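PDB 5M6G: beta-glucosidase from Saccharopolyspora erythraea D, which probably hydrolyses terminal, non-reducing beta-D-glucosyl residues and releases beta-D-glucose, as a member of glycosyl hydrolase family 3. Local coordinates for residues Asp106-Tyr111 and Thr172-Ser177; Gly139-Pro144 and Ala166-Ala171; Lys316-Glu321 and Pro325-Ala330. All blocks are in the same frame, centred on the assembly; numbering follows the deposited sequence.

Contact 1: Asp106-Tyr111 and Thr172-Ser177. With MG (magnesium ion), chain F.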
ATOM      1  N   ASP A 106     -17.969  -0.610 -14.809  1.00 15.51           N
ATOM      2  CA  ASP A 106     -18.237  -0.957 -16.202  1.00 13.80           C
ATOM      3  C   ASP A 106     -17.050  -1.684 -16.823  1.00 18.62           C
ATOM      4  O   ASP A 106     -17.218  -2.696 -17.514  1.00 16.36           O
ATOM      5  CB  ASP A 106     -18.563   0.299 -17.007  1.00 11.12           C
ATOM      6  CG  ASP A 106     -19.887   0.902 -16.632  1.00 19.14           C
ATOM      7  OD1 ASP A 106     -20.682   0.226 -15.938  1.00 19.70           O
ATOM      8  OD2 ASP A 106     -20.133   2.062 -17.034  1.00 19.31           O
ATOM      9  N   MET A 107     -15.841  -1.166 -16.600  1.00 16.32           N
ATOM     10  CA  MET A 107     -14.653  -1.802 -17.154  1.00 15.43           C
ATOM     11  C   MET A 107     -14.518  -3.231 -16.644  1.00 18.96           C
ATOM     12  O   MET A 107     -14.284  -4.163 -17.424  1.00 16.64           O
ATOM     13  CB  MET A 107     -13.409  -0.992 -16.791  1.00 15.54           C
ATOM     14  CG  MET A 107     -12.101  -1.582 -17.342  1.00 11.27           C
ATOM     15  SD  MET A 107     -10.693  -0.643 -16.728  1.00 18.70           S
ATOM     16  CE  MET A 107     -10.667  -1.150 -15.013  1.00 17.64           C
ATOM     17  N   TYR A 108     -14.671  -3.415 -15.331  1.00 16.07           N
ATOM     18  CA  TYR A 108     -14.591  -4.746 -14.740  1.00 16.20           C
ATOM     19  C   TYR A 108     -15.609  -5.694 -15.371  1.00 16.17           C
ATOM     20  O   TYR A 108     -15.261  -6.800 -15.797  1.00 13.36           O
ATOM     21  CB  TYR A 108     -14.801  -4.659 -13.229  1.00 15.23           C
ATOM     22  CG  TYR A 108     -14.780  -6.019 -12.578  1.00 13.48           C
ATOM     23  CD1 TYR A 108     -13.590  -6.565 -12.106  1.00 15.97           C
ATOM     24  CD2 TYR A 108     -15.942  -6.781 -12.482  1.00 17.59           C
ATOM     25  CE1 TYR A 108     -13.569  -7.831 -11.527  1.00 14.75           C
ATOM     26  CE2 TYR A 108     -15.928  -8.032 -11.926  1.00 15.37           C
ATOM     27  CZ  TYR A 108     -14.743  -8.554 -11.444  1.00 16.46           C
ATOM     28  OH  TYR A 108     -14.742  -9.802 -10.881  1.00 13.69           O
ATOM     29  N   ASP A 109     -16.883  -5.279 -15.428  1.00 14.70           N
ATOM     30  CA  ASP A 109     -17.921  -6.140 -15.989  1.00 13.59           C
ATOM     31  C   ASP A 109     -17.651  -6.472 -17.446  1.00 16.63           C
ATOM     32  O   ASP A 109     -18.013  -7.560 -17.914  1.00 17.09           O
ATOM     33  CB  ASP A 109     -19.291  -5.473 -15.860  1.00 13.81           C
ATOM     34  CG  ASP A 109     -19.810  -5.485 -14.446  1.00 17.40           C
ATOM     35  OD1 ASP A 109     -19.192  -6.150 -13.593  1.00 17.25           O
ATOM     36  OD2 ASP A 109     -20.846  -4.840 -14.191  1.00 17.27           O
ATOM     37  N   SER A 110     -17.037  -5.547 -18.181  1.00 15.80           N
ATOM     38  CA  SER A 110     -16.713  -5.812 -19.578  1.00 15.45           C
ATOM     39  C   SER A 110     -15.702  -6.951 -19.693  1.00 15.59           C
ATOM     40  O   SER A 110     -15.869  -7.873 -20.504  1.00 15.88           O
ATOM     41  CB  SER A 110     -16.185  -4.535 -20.226  1.00 23.20           C
ATOM     42  OG  SER A 110     -15.771  -4.767 -21.553  1.00 27.07           O
ATOM     43  N   TYR A 111     -14.645  -6.912 -18.878  1.00 12.90           N
ATOM     44  CA  TYR A 111     -13.692  -8.021 -18.879  1.00 10.36           C
ATOM     45  C   TYR A 111     -14.369  -9.320 -18.465  1.00 14.90           C
ATOM     46  O   TYR A 111     -14.152 -10.373 -19.080  1.00 14.60           O
ATOM     47  CB  TYR A 111     -12.523  -7.705 -17.949  1.00 12.58           C
ATOM     48  CG  TYR A 111     -11.435  -6.880 -18.593  1.00 13.86           C
ATOM     49  CD1 TYR A 111     -10.495  -7.477 -19.417  1.00 14.32           C
ATOM     50  CD2 TYR A 111     -11.340  -5.498 -18.367  1.00 13.82           C
ATOM     51  CE1 TYR A 111      -9.488  -6.748 -20.010  1.00 14.93           C
ATOM     52  CE2 TYR A 111     -10.326  -4.754 -18.961  1.00 15.11           C
ATOM     53  CZ  TYR A 111      -9.407  -5.388 -19.784  1.00 17.23           C
ATOM     54  OH  TYR A 111      -8.382  -4.689 -20.384  1.00 17.29           O
ATOM     55  N   THR A 172     -16.574  -1.548  -7.385  1.00 14.14           N
ATOM     56  CA  THR A 172     -16.085  -1.538  -8.752  1.00 12.94           C
ATOM     57  C   THR A 172     -15.924  -2.943  -9.315  1.00 14.05           C
ATOM     58  O   THR A 172     -15.461  -3.091 -10.450  1.00 18.58           O
ATOM     59  CB  THR A 172     -14.743  -0.788  -8.842  1.00 16.05           C
ATOM     60  OG1 THR A 172     -13.718  -1.514  -8.152  1.00 14.84           O
ATOM     61  CG2 THR A 172     -14.853   0.613  -8.231  1.00 14.36           C
ATOM     62  N   GLY A 173     -16.284  -3.976  -8.553  1.00 16.49           N
ATOM     63  CA  GLY A 173     -16.169  -5.348  -9.000  1.00 14.94           C
ATOM     64  C   GLY A 173     -14.831  -5.994  -8.692  1.00 15.56           C
ATOM     65  O   GLY A 173     -14.772  -7.211  -8.500  1.00 13.71           O
ATOM     66  N   ILE A 174     -13.763  -5.196  -8.629  1.00 13.16           N
ATOM     67  CA  ILE A 174     -12.419  -5.730  -8.444  1.00 13.75           C
ATOM     68  C   ILE A 174     -12.376  -6.597  -7.193  1.00 13.58           C
ATOM     69  O   ILE A 174     -12.974  -6.270  -6.161  1.00 13.73           O
ATOM     70  CB  ILE A 174     -11.417  -4.563  -8.395  1.00 18.45           C
ATOM     71  CG1 ILE A 174     -11.395  -3.858  -9.759  1.00 13.69           C
ATOM     72  CG2 ILE A 174     -10.026  -5.049  -7.974  1.00 14.27           C
ATOM     73  CD1 ILE A 174     -10.545  -2.580  -9.812  1.00 11.32           C
ATOM     74  N   ASP A 175     -11.687  -7.734  -7.297  1.00 12.10           N
ATOM     75  CA  ASP A 175     -11.802  -8.818  -6.339  1.00 10.28           C
ATOM     76  C   ASP A 175     -10.648  -8.902  -5.368  1.00  9.84           C
ATOM     77  O   ASP A 175     -10.713  -9.708  -4.439  1.00 12.52           O
ATOM     78  CB  ASP A 175     -11.885 -10.152  -7.089  1.00 14.88           C
ATOM     79  CG  ASP A 175     -12.898 -10.102  -8.190  1.00 17.26           C
ATOM     80  OD1 ASP A 175     -14.092 -10.009  -7.843  1.00 16.19           O
ATOM     81  OD2 ASP A 175     -12.501 -10.096  -9.372  1.00 13.98           O
ATOM     82  N   TRP A 176      -9.608  -8.104  -5.563  1.00 11.76           N
ATOM     83  CA  TRP A 176      -8.286  -8.464  -5.061  1.00 10.11           C
ATOM     84  C   TRP A 176      -7.450  -7.202  -4.989  1.00 12.02           C
ATOM     85  O   TRP A 176      -7.254  -6.540  -6.013  1.00 12.55           O
ATOM     86  CB  TRP A 176      -7.669  -9.508  -6.011  1.00 10.69           C
ATOM     87  CG  TRP A 176      -6.283 -10.011  -5.716  1.00 11.00           C
ATOM     88  CD1 TRP A 176      -5.518  -9.798  -4.593  1.00 12.35           C
ATOM     89  CD2 TRP A 176      -5.490 -10.823  -6.595  1.00 10.94           C
ATOM     90  NE1 TRP A 176      -4.297 -10.448  -4.726  1.00 11.18           N
ATOM     91  CE2 TRP A 176      -4.256 -11.073  -5.949  1.00 10.54           C
ATOM     92  CE3 TRP A 176      -5.709 -11.367  -7.873  1.00 11.25           C
ATOM     93  CZ2 TRP A 176      -3.250 -11.849  -6.534  1.00 13.11           C
ATOM     94  CZ3 TRP A 176      -4.710 -12.138  -8.454  1.00 11.88           C
ATOM     95  CH2 TRP A 176      -3.495 -12.374  -7.782  1.00 13.04           C
ATOM     96  N   SER A 177      -6.998  -6.844  -3.789  1.00 10.62           N
ATOM     97  CA  SER A 177      -6.098  -5.715  -3.608  1.00 11.86           C
ATOM     98  C   SER A 177      -4.704  -6.217  -3.270  1.00 11.68           C
ATOM     99  O   SER A 177      -4.549  -7.181  -2.516  1.00 13.05           O
ATOM    100  CB  SER A 177      -6.569  -4.773  -2.499  1.00 12.91           C
ATOM    101  OG  SER A 177      -5.637  -3.714  -2.331  1.00 11.22           O
TER
HETATM  102 MG    MG F 705     -15.705  -8.655  -7.388  1.00 21.23          MG
HETATM  103  O   HOH W   1     -16.603  -9.857  -8.976  1.00 20.70           O
HETATM  104  O   HOH W   2     -15.138  -7.818  -5.503  1.00 15.20           O
HETATM  105  O   HOH W   3     -16.578 -10.158  -6.364  1.00 20.53           O
HETATM  106  O   HOH W   4     -17.531  -7.778  -7.186  1.00 24.75           O
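Tyr108, on helix 101-116, lays its ring over the backbone of Gly173 and Ile174, where the N-terminal TIM-barrel-type domain turns from helix 155-170 towards strand 176-177 and holds a magnesium ion. Met107, one residue earlier, turns to Tyr126 of the neighbouring strand 125-128. Tyr108 then supplies nearly all the touching surface of its helix. Its CG is anti to the backbone N (chi1 178°), which sends the ring straight out at the turn. Tyr108 CB lies 3.3 Å from Thr172 O, and further out Gly173 CA makes a CH-pi contact, 3.9 Å from the centroid of the Tyr108 ring and only 14° off the normal. Gly173 O and Ile174 N sit over the same face, nearer its rim. Having no CB, Gly173 lets the ring lie close, at a positive phi that breaks from the preceding helix. At the far end Tyr108 OH donates to Asp175 OD2 at 2.7 Å, meeting the syn lone pair, with ring and carboxylate planes 67° apart. A phenylalanine here would probably still cover Gly173 but cost Asp175 OD2 its phenol donor and leave a metal-bound water without the hydroxyl it donates to. Asp109 follows, its OD1 in plane at the edge of the Tyr108 ring and its OD2 in a salt bridge with Arg390. The magnesium takes Gly173 O at 2.0 Å, Asp175 OD1 at 2.1 Å and four waters, and one of those waters donates to Tyr108 OH at 2.7 Å.

Contact 2: Gly139-Pro144 and Ala166-Ala171. With MG (magnesium ion), chain E.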
ATOM      1  N   GLY A 139     -12.371  10.159  -6.389  1.00 16.49           N
ATOM      2  CA  GLY A 139     -13.496  10.258  -5.483  1.00 13.70           C
ATOM      3  C   GLY A 139     -13.578   9.167  -4.440  1.00 15.79           C
ATOM      4  O   GLY A 139     -14.468   9.218  -3.584  1.00 16.14           O
ATOM      5  N   ALA A 140     -12.690   8.177  -4.486  1.00 10.54           N
ATOM      6  CA  ALA A 140     -12.599   7.190  -3.425  1.00 14.34           C
ATOM      7  C   ALA A 140     -11.913   7.792  -2.204  1.00 13.63           C
ATOM      8  O   ALA A 140     -11.076   8.689  -2.321  1.00 14.67           O
ATOM      9  CB  ALA A 140     -11.818   5.963  -3.901  1.00 12.57           C
ATOM     10  N   THR A 141     -12.273   7.279  -1.031  1.00 12.03           N
ATOM     11  CA  THR A 141     -11.656   7.711   0.219  1.00 15.61           C
ATOM     12  C   THR A 141     -10.171   7.374   0.222  1.00 14.07           C
ATOM     13  O   THR A 141      -9.787   6.247  -0.097  1.00 11.83           O
ATOM     14  CB  THR A 141     -12.337   7.013   1.397  1.00 15.27           C
ATOM     15  OG1 THR A 141     -13.760   7.120   1.268  1.00 15.21           O
ATOM     16  CG2 THR A 141     -11.896   7.621   2.715  1.00 11.19           C
ATOM     17  N   ILE A 142      -9.332   8.338   0.601  1.00 13.47           N
ATOM     18  CA  ILE A 142      -7.887   8.115   0.669  1.00 13.24           C
ATOM     19  C   ILE A 142      -7.468   8.131   2.135  1.00 16.32           C
ATOM     20  O   ILE A 142      -7.520   9.172   2.805  1.00 13.86           O
ATOM     21  CB  ILE A 142      -7.104   9.146  -0.154  1.00 10.11           C
ATOM     22  CG1 ILE A 142      -7.560   9.120  -1.628  1.00 12.66           C
ATOM     23  CG2 ILE A 142      -5.593   8.892  -0.023  1.00 11.21           C
ATOM     24  CD1 ILE A 142      -7.368   7.774  -2.318  1.00 10.17           C
ATOM     25  N   TYR A 143      -7.044   6.970   2.631  1.00 16.18           N
ATOM     26  CA  TYR A 143      -6.663   6.764   4.019  1.00 13.94           C
ATOM     27  C   TYR A 143      -5.197   7.117   4.219  1.00 13.32           C
ATOM     28  O   TYR A 143      -4.433   7.198   3.250  1.00 11.96           O
ATOM     29  CB  TYR A 143      -6.939   5.305   4.423  1.00 15.58           C
ATOM     30  CG  TYR A 143      -8.425   4.993   4.404  1.00 15.57           C
ATOM     31  CD1 TYR A 143      -9.244   5.340   5.481  1.00 12.07           C
ATOM     32  CD2 TYR A 143      -9.013   4.404   3.295  1.00 14.23           C
ATOM     33  CE1 TYR A 143     -10.614   5.091   5.450  1.00 17.52           C
ATOM     34  CE2 TYR A 143     -10.375   4.137   3.256  1.00 17.43           C
ATOM     35  CZ  TYR A 143     -11.171   4.491   4.330  1.00 17.62           C
ATOM     36  OH  TYR A 143     -12.522   4.235   4.289  1.00 17.15           O
ATOM     37  N   PRO A 144      -4.778   7.384   5.457  1.00 11.43           N
ATOM     38  CA  PRO A 144      -3.346   7.572   5.716  1.00 11.23           C
ATOM     39  C   PRO A 144      -2.548   6.379   5.209  1.00 12.97           C
ATOM     40  O   PRO A 144      -3.010   5.234   5.255  1.00 12.03           O
ATOM     41  CB  PRO A 144      -3.272   7.688   7.243  1.00 11.26           C
ATOM     42  CG  PRO A 144      -4.621   8.236   7.640  1.00 13.67           C
ATOM     43  CD  PRO A 144      -5.588   7.561   6.677  1.00 13.25           C
ATOM     44  N   ALA A 166     -12.419  -2.408   1.332  1.00 13.34           N
ATOM     45  CA  ALA A 166     -12.966  -3.540   0.590  1.00 13.08           C
ATOM     46  C   ALA A 166     -14.330  -3.197  -0.005  1.00 13.19           C
ATOM     47  O   ALA A 166     -14.632  -3.574  -1.143  1.00 12.22           O
ATOM     48  CB  ALA A 166     -13.054  -4.765   1.499  1.00 12.17           C
ATOM     49  N   GLU A 167     -15.156  -2.457   0.742  1.00 10.95           N
ATOM     50  CA  GLU A 167     -16.442  -2.034   0.198  1.00 15.43           C
ATOM     51  C   GLU A 167     -16.264  -1.183  -1.046  1.00 14.59           C
ATOM     52  O   GLU A 167     -16.975  -1.376  -2.042  1.00 11.82           O
ATOM     53  CB  GLU A 167     -17.240  -1.265   1.242  1.00 22.93           C
ATOM     54  CG  GLU A 167     -18.007  -2.135   2.199  1.00 23.76           C
ATOM     55  CD  GLU A 167     -18.883  -1.307   3.104  1.00 31.07           C
ATOM     56  OE1 GLU A 167     -18.411  -0.242   3.562  1.00 28.04           O
ATOM     57  OE2 GLU A 167     -20.041  -1.700   3.334  1.00 34.47           O
ATOM     58  N   GLU A 168     -15.317  -0.232  -1.015  1.00 11.56           N
ATOM     59  CA  GLU A 168     -15.173   0.668  -2.154  1.00 14.06           C
ATOM     60  C   GLU A 168     -14.574  -0.052  -3.352  1.00 13.91           C
ATOM     61  O   GLU A 168     -14.886   0.291  -4.500  1.00 13.73           O
ATOM     62  CB  GLU A 168     -14.345   1.898  -1.753  1.00 11.60           C
ATOM     63  CG  GLU A 168     -15.002   2.641  -0.605  1.00 12.82           C
ATOM     64  CD  GLU A 168     -14.533   4.080  -0.454  1.00 18.06           C
ATOM     65  OE1 GLU A 168     -13.783   4.577  -1.319  1.00 14.63           O
ATOM     66  OE2 GLU A 168     -14.936   4.710   0.535  1.00 14.62           O
ATOM     67  N   VAL A 169     -13.736  -1.059  -3.100  1.00 13.32           N
ATOM     68  CA  VAL A 169     -13.182  -1.868  -4.181  1.00 12.14           C
ATOM     69  C   VAL A 169     -14.262  -2.776  -4.758  1.00 11.13           C
ATOM     70  O   VAL A 169     -14.426  -2.874  -5.978  1.00 12.38           O
ATOM     71  CB  VAL A 169     -11.960  -2.665  -3.677  1.00 12.04           C
ATOM     72  CG1 VAL A 169     -11.515  -3.717  -4.712  1.00  9.48           C
ATOM     73  CG2 VAL A 169     -10.823  -1.711  -3.346  1.00 12.47           C
ATOM     74  N   ALA A 170     -15.027  -3.433  -3.889  1.00 11.12           N
ATOM     75  CA  ALA A 170     -16.049  -4.361  -4.365  1.00 13.33           C
ATOM     76  C   ALA A 170     -17.131  -3.639  -5.157  1.00 14.92           C
ATOM     77  O   ALA A 170     -17.757  -4.240  -6.040  1.00 14.89           O
ATOM     78  CB  ALA A 170     -16.660  -5.123  -3.189  1.00 13.03           C
ATOM     79  N   ALA A 171     -17.348  -2.351  -4.864  1.00 15.59           N
ATOM     80  CA  ALA A 171     -18.278  -1.538  -5.640  1.00 14.13           C
ATOM     81  C   ALA A 171     -17.870  -1.466  -7.103  1.00 14.78           C
ATOM     82  O   ALA A 171     -18.730  -1.339  -7.981  1.00 16.20           O
ATOM     83  CB  ALA A 171     -18.356  -0.126  -5.054  1.00 13.70           C
TER
HETATM   84 MG    MG E 704     -18.872   1.067   4.927  1.00 27.47          MG
HETATM   85  O   HOH W   5     -11.258   3.946  -0.651  1.00 12.39           O
HETATM   86  O   HOH W   6     -20.126  -0.432   6.139  1.00 30.47           O
HETATM   87  O   HOH W   7     -20.474   1.927   4.263  1.00 25.61           O
HETATM   88  O   HOH W   8     -18.752   2.117   6.765  1.00 30.58           O
HETATM   89  O   HOH W   9     -17.162   0.137   6.016  1.00 33.26           O
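Thr141 grips the carboxylate of Glu168 with two bonds, one to each oxygen. Thr141 OG1 donates to Glu168 OE2 at 2.8 Å, and Thr141 N to Glu168 OE1 at 3.1 Å with an N-H...O angle of 154°; both oxygens are met on their syn lone pairs. The threonine can do this because OG1 stands beside its own backbone N (chi1 -48°), putting the two donors on one side. A water joins in, donating to Glu168 OE1 and to Thr141 O. Glu168 OE2 also bonds to Gly397 N and to ND1 of His401, on helix 399-412. The other nitrogen of that histidine, NE2, binds a magnesium ion together with Glu167 OE1, which lies 1.9 Å from the metal. The contact thus ties the loop between strand 125-128 and helix 146-152 of the N-terminal domain to helix 155-170. Packing is slight: Ala140 CB rests 3.5 Å from Glu168 OE1, and Thr141 CG2 sits over a face of the Tyr143 ring, which leans on Ile161 and Ala164. With so many donors turned on it, the buried carboxylate of Glu168 is probably ionised, and as a second-shell partner of His401 ND1 it probably fixes the rotation of that metal-binding ring.

Contact 3: Lys316-Glu321 and Pro325-Ala330. With MG (magnesium ion), chain B.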
ATOM      1  N   LYS A 316      13.387  -9.434 -14.472  1.00 18.61           N
ATOM      2  CA  LYS A 316      14.532  -8.828 -13.816  1.00 17.82           C
ATOM      3  C   LYS A 316      15.490  -9.858 -13.234  1.00 23.69           C
ATOM      4  O   LYS A 316      16.511  -9.473 -12.654  1.00 24.54           O
ATOM      5  CB  LYS A 316      14.051  -7.863 -12.720  1.00 15.54           C
ATOM      6  CG  LYS A 316      13.027  -6.846 -13.212  1.00 23.40           C
ATOM      7  CD  LYS A 316      12.452  -6.014 -12.080  1.00 22.38           C
ATOM      8  CE  LYS A 316      11.206  -5.253 -12.541  1.00 27.70           C
ATOM      9  NZ  LYS A 316      11.458  -4.247 -13.611  1.00 38.67           N
ATOM     10  N   LEU A 317      15.200 -11.151 -13.396  1.00 21.94           N
ATOM     11  CA  LEU A 317      16.045 -12.184 -12.797  1.00 23.63           C
ATOM     12  C   LEU A 317      17.471 -12.142 -13.336  1.00 25.88           C
ATOM     13  O   LEU A 317      18.435 -12.275 -12.569  1.00 24.96           O
ATOM     14  CB  LEU A 317      15.434 -13.566 -13.034  1.00 21.31           C
ATOM     15  CG  LEU A 317      14.202 -13.890 -12.196  1.00 19.10           C
ATOM     16  CD1 LEU A 317      13.673 -15.254 -12.552  1.00 15.08           C
ATOM     17  CD2 LEU A 317      14.578 -13.830 -10.730  1.00 18.51           C
ATOM     18  N   ASP A 318      17.633 -11.984 -14.646  1.00 24.34           N
ATOM     19  CA  ASP A 318      18.956 -11.942 -15.251  1.00 25.97           C
ATOM     20  C   ASP A 318      19.479 -10.521 -15.438  1.00 30.12           C
ATOM     21  O   ASP A 318      20.521 -10.337 -16.073  1.00 32.81           O
ATOM     22  CB  ASP A 318      18.956 -12.680 -16.594  1.00 23.46           C
ATOM     23  CG  ASP A 318      18.019 -12.063 -17.623  1.00 27.05           C
ATOM     24  OD1 ASP A 318      17.584 -10.906 -17.449  1.00 29.22           O
ATOM     25  OD2 ASP A 318      17.720 -12.748 -18.628  1.00 26.39           O
ATOM     26  N   GLY A 319      18.765  -9.516 -14.933  1.00 29.40           N
ATOM     27  CA  GLY A 319      19.202  -8.143 -15.050  1.00 26.30           C
ATOM     28  C   GLY A 319      19.019  -7.510 -16.411  1.00 26.85           C
ATOM     29  O   GLY A 319      19.430  -6.360 -16.596  1.00 29.97           O
ATOM     30  N   GLN A 320      18.414  -8.206 -17.367  1.00 27.59           N
ATOM     31  CA  GLN A 320      18.183  -7.651 -18.693  1.00 30.98           C
ATOM     32  C   GLN A 320      16.689  -7.603 -18.999  1.00 28.24           C
ATOM     33  O   GLN A 320      15.910  -8.422 -18.496  1.00 26.06           O
ATOM     34  CB  GLN A 320      18.921  -8.466 -19.761  1.00 30.67           C
ATOM     35  CG  GLN A 320      20.426  -8.519 -19.530  1.00 39.43           C
ATOM     36  CD  GLN A 320      21.168  -9.236 -20.638  1.00 50.95           C
ATOM     37  OE1 GLN A 320      20.581  -9.619 -21.651  1.00 52.56           O
ATOM     38  NE2 GLN A 320      22.470  -9.413 -20.456  1.00 54.93           N
ATOM     39  N   GLU A 321      16.298  -6.640 -19.837  1.00 23.36           N
ATOM     40  CA  GLU A 321      14.890  -6.421 -20.141  1.00 29.00           C
ATOM     41  C   GLU A 321      14.241  -7.690 -20.687  1.00 25.07           C
ATOM     42  O   GLU A 321      14.907  -8.585 -21.214  1.00 27.64           O
ATOM     43  CB  GLU A 321      14.721  -5.290 -21.153  1.00 29.80           C
ATOM     44  CG  GLU A 321      14.830  -3.905 -20.562  1.00 50.26           C
ATOM     45  CD  GLU A 321      14.425  -2.840 -21.557  1.00 59.73           C
ATOM     46  OE1 GLU A 321      13.739  -3.172 -22.547  1.00 62.45           O
ATOM     47  OE2 GLU A 321      14.785  -1.661 -21.369  1.00 65.50           O
ATOM     48  N   PRO A 325      13.072 -17.842 -21.612  1.00 18.10           N
ATOM     49  CA  PRO A 325      12.584 -19.145 -21.142  1.00 20.94           C
ATOM     50  C   PRO A 325      13.221 -19.574 -19.839  1.00 20.89           C
ATOM     51  O   PRO A 325      12.547 -20.209 -19.017  1.00 18.55           O
ATOM     52  CB  PRO A 325      12.951 -20.093 -22.292  1.00 21.97           C
ATOM     53  CG  PRO A 325      12.943 -19.224 -23.494  1.00 22.88           C
ATOM     54  CD  PRO A 325      13.486 -17.893 -23.025  1.00 23.06           C
ATOM     55  N   ASP A 326      14.503 -19.237 -19.631  1.00 23.00           N
ATOM     56  CA  ASP A 326      15.179 -19.561 -18.377  1.00 19.76           C
ATOM     57  C   ASP A 326      14.519 -18.865 -17.191  1.00 18.32           C
ATOM     58  O   ASP A 326      14.418 -19.435 -16.099  1.00 16.49           O
ATOM     59  CB  ASP A 326      16.655 -19.154 -18.444  1.00 23.10           C
ATOM     60  CG  ASP A 326      17.463 -19.998 -19.410  1.00 30.44           C
ATOM     61  OD1 ASP A 326      16.987 -21.077 -19.826  1.00 29.33           O
ATOM     62  OD2 ASP A 326      18.592 -19.581 -19.740  1.00 43.08           O
ATOM     63  N   GLU A 327      14.086 -17.620 -17.379  1.00 20.19           N
ATOM     64  CA  GLU A 327      13.477 -16.897 -16.272  1.00 20.66           C
ATOM     65  C   GLU A 327      12.091 -17.440 -15.964  1.00 19.65           C
ATOM     66  O   GLU A 327      11.714 -17.565 -14.792  1.00 19.21           O
ATOM     67  CB  GLU A 327      13.440 -15.402 -16.582  1.00 21.21           C
ATOM     68  CG  GLU A 327      14.817 -14.762 -16.508  1.00 23.39           C
ATOM     69  CD  GLU A 327      14.843 -13.362 -17.071  1.00 21.93           C
ATOM     70  OE1 GLU A 327      14.314 -13.167 -18.179  1.00 22.99           O
ATOM     71  OE2 GLU A 327      15.383 -12.451 -16.402  1.00 19.50           O
ATOM     72  N   VAL A 328      11.325 -17.787 -17.001  1.00 17.30           N
ATOM     73  CA  VAL A 328      10.052 -18.470 -16.788  1.00 15.21           C
ATOM     74  C   VAL A 328      10.264 -19.747 -15.982  1.00 18.62           C
ATOM     75  O   VAL A 328       9.623 -19.962 -14.946  1.00 17.05           O
ATOM     76  CB  VAL A 328       9.368 -18.759 -18.138  1.00 16.61           C
ATOM     77  CG1 VAL A 328       8.081 -19.559 -17.929  1.00 16.58           C
ATOM     78  CG2 VAL A 328       9.083 -17.451 -18.879  1.00 17.01           C
ATOM     79  N   ARG A 329      11.186 -20.605 -16.436  1.00 17.50           N
ATOM     80  CA  ARG A 329      11.451 -21.864 -15.744  1.00 16.42           C
ATOM     81  C   ARG A 329      11.841 -21.631 -14.289  1.00 15.74           C
ATOM     82  O   ARG A 329      11.285 -22.257 -13.377  1.00 17.16           O
ATOM     83  CB  ARG A 329      12.554 -22.639 -16.471  1.00 15.87           C
ATOM     84  CG  ARG A 329      13.014 -23.930 -15.769  1.00 16.28           C
ATOM     85  CD  ARG A 329      14.260 -24.522 -16.465  1.00 17.94           C
ATOM     86  NE  ARG A 329      14.221 -24.214 -17.892  1.00 22.09           N
ATOM     87  CZ  ARG A 329      15.123 -23.484 -18.537  1.00 23.87           C
ATOM     88  NH1 ARG A 329      16.190 -23.012 -17.898  1.00 21.55           N
ATOM     89  NH2 ARG A 329      14.959 -23.234 -19.832  1.00 23.38           N
ATOM     90  N   ALA A 330      12.803 -20.736 -14.052  1.00 15.37           N
ATOM     91  CA  ALA A 330      13.310 -20.549 -12.696  1.00 17.46           C
ATOM     92  C   ALA A 330      12.214 -20.077 -11.753  1.00 17.06           C
ATOM     93  O   ALA A 330      12.146 -20.513 -10.595  1.00 15.80           O
ATOM     94  CB  ALA A 330      14.470 -19.554 -12.696  1.00 16.72           C
TER
HETATM   95 MG    MG B 701      15.366 -10.780 -18.238  1.00 14.03          MG
HETATM   96  O   HOH W  10      15.992 -10.818 -20.411  1.00 23.71           O
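A magnesium site at the protein surface gathers the loop 316-321 and the first turn of helix 325-334, and Asp318 and Glu327 meet on it. Asp318 OD1 binds the metal at 2.4 Å, and Glu327 grips it through both oxygens, OE2 at 2.5 Å and OE1 at 2.6 Å; Gln320 O and a water add two more ligands, and the carbonyls of Asp315 and Asp322 complete the shell. These bonds are longer than those of the site at Gly173. The two carboxylates come within 2.9 Å of each other, Asp318 OD1 to Glu327 OE2, a closeness the shared cation probably pays for. Glu327 OE2 also accepts from Asp318 N at 2.9 Å, on its anti side, 22° out of the carboxylate plane. Asp318 OD1 in turn takes the backbone N of Gln320 at 2.8 Å, an Asx turn that brings Gln320 O round to the metal. Glu327 OE1 also accepts from Thr324 N, just ahead of the helix. Beside this, Leu317 CB lies 3.7 Å from Glu327 CG, and Leu317 CD1 touches Ala330 CB at 4.4 Å. The metal loop thus bridges from strand 306-308 to helix 325-334, which packs through Pro325 and Val328 on helix 345-357 and is tied to it by the Arg329-Glu355 salt bridge.

Contacts 1 and 2 are buried and adjoin: helix 155-170, which carries one half of contact 2, runs on into 172-177, and Ile174 O touches Val169 CG1 at 3.3 Å. Contact 3 lies at the surface, its nearest atoms about 17 Å from contact 1 and about 24 Å from contact 2. All three are close to magnesium, but in different ways. In contact 1 a tyrosine holds the ligands of a largely hydrated ion through its hydroxyl; in contact 2 the metal sits to one side and a threonine and a metal-binding histidine share the buried acid; in contact 3 the ion itself joins two acidic side chains nine residues apart. Contacts 1 and 2 join elements distant in sequence, whereas contact 3 is local.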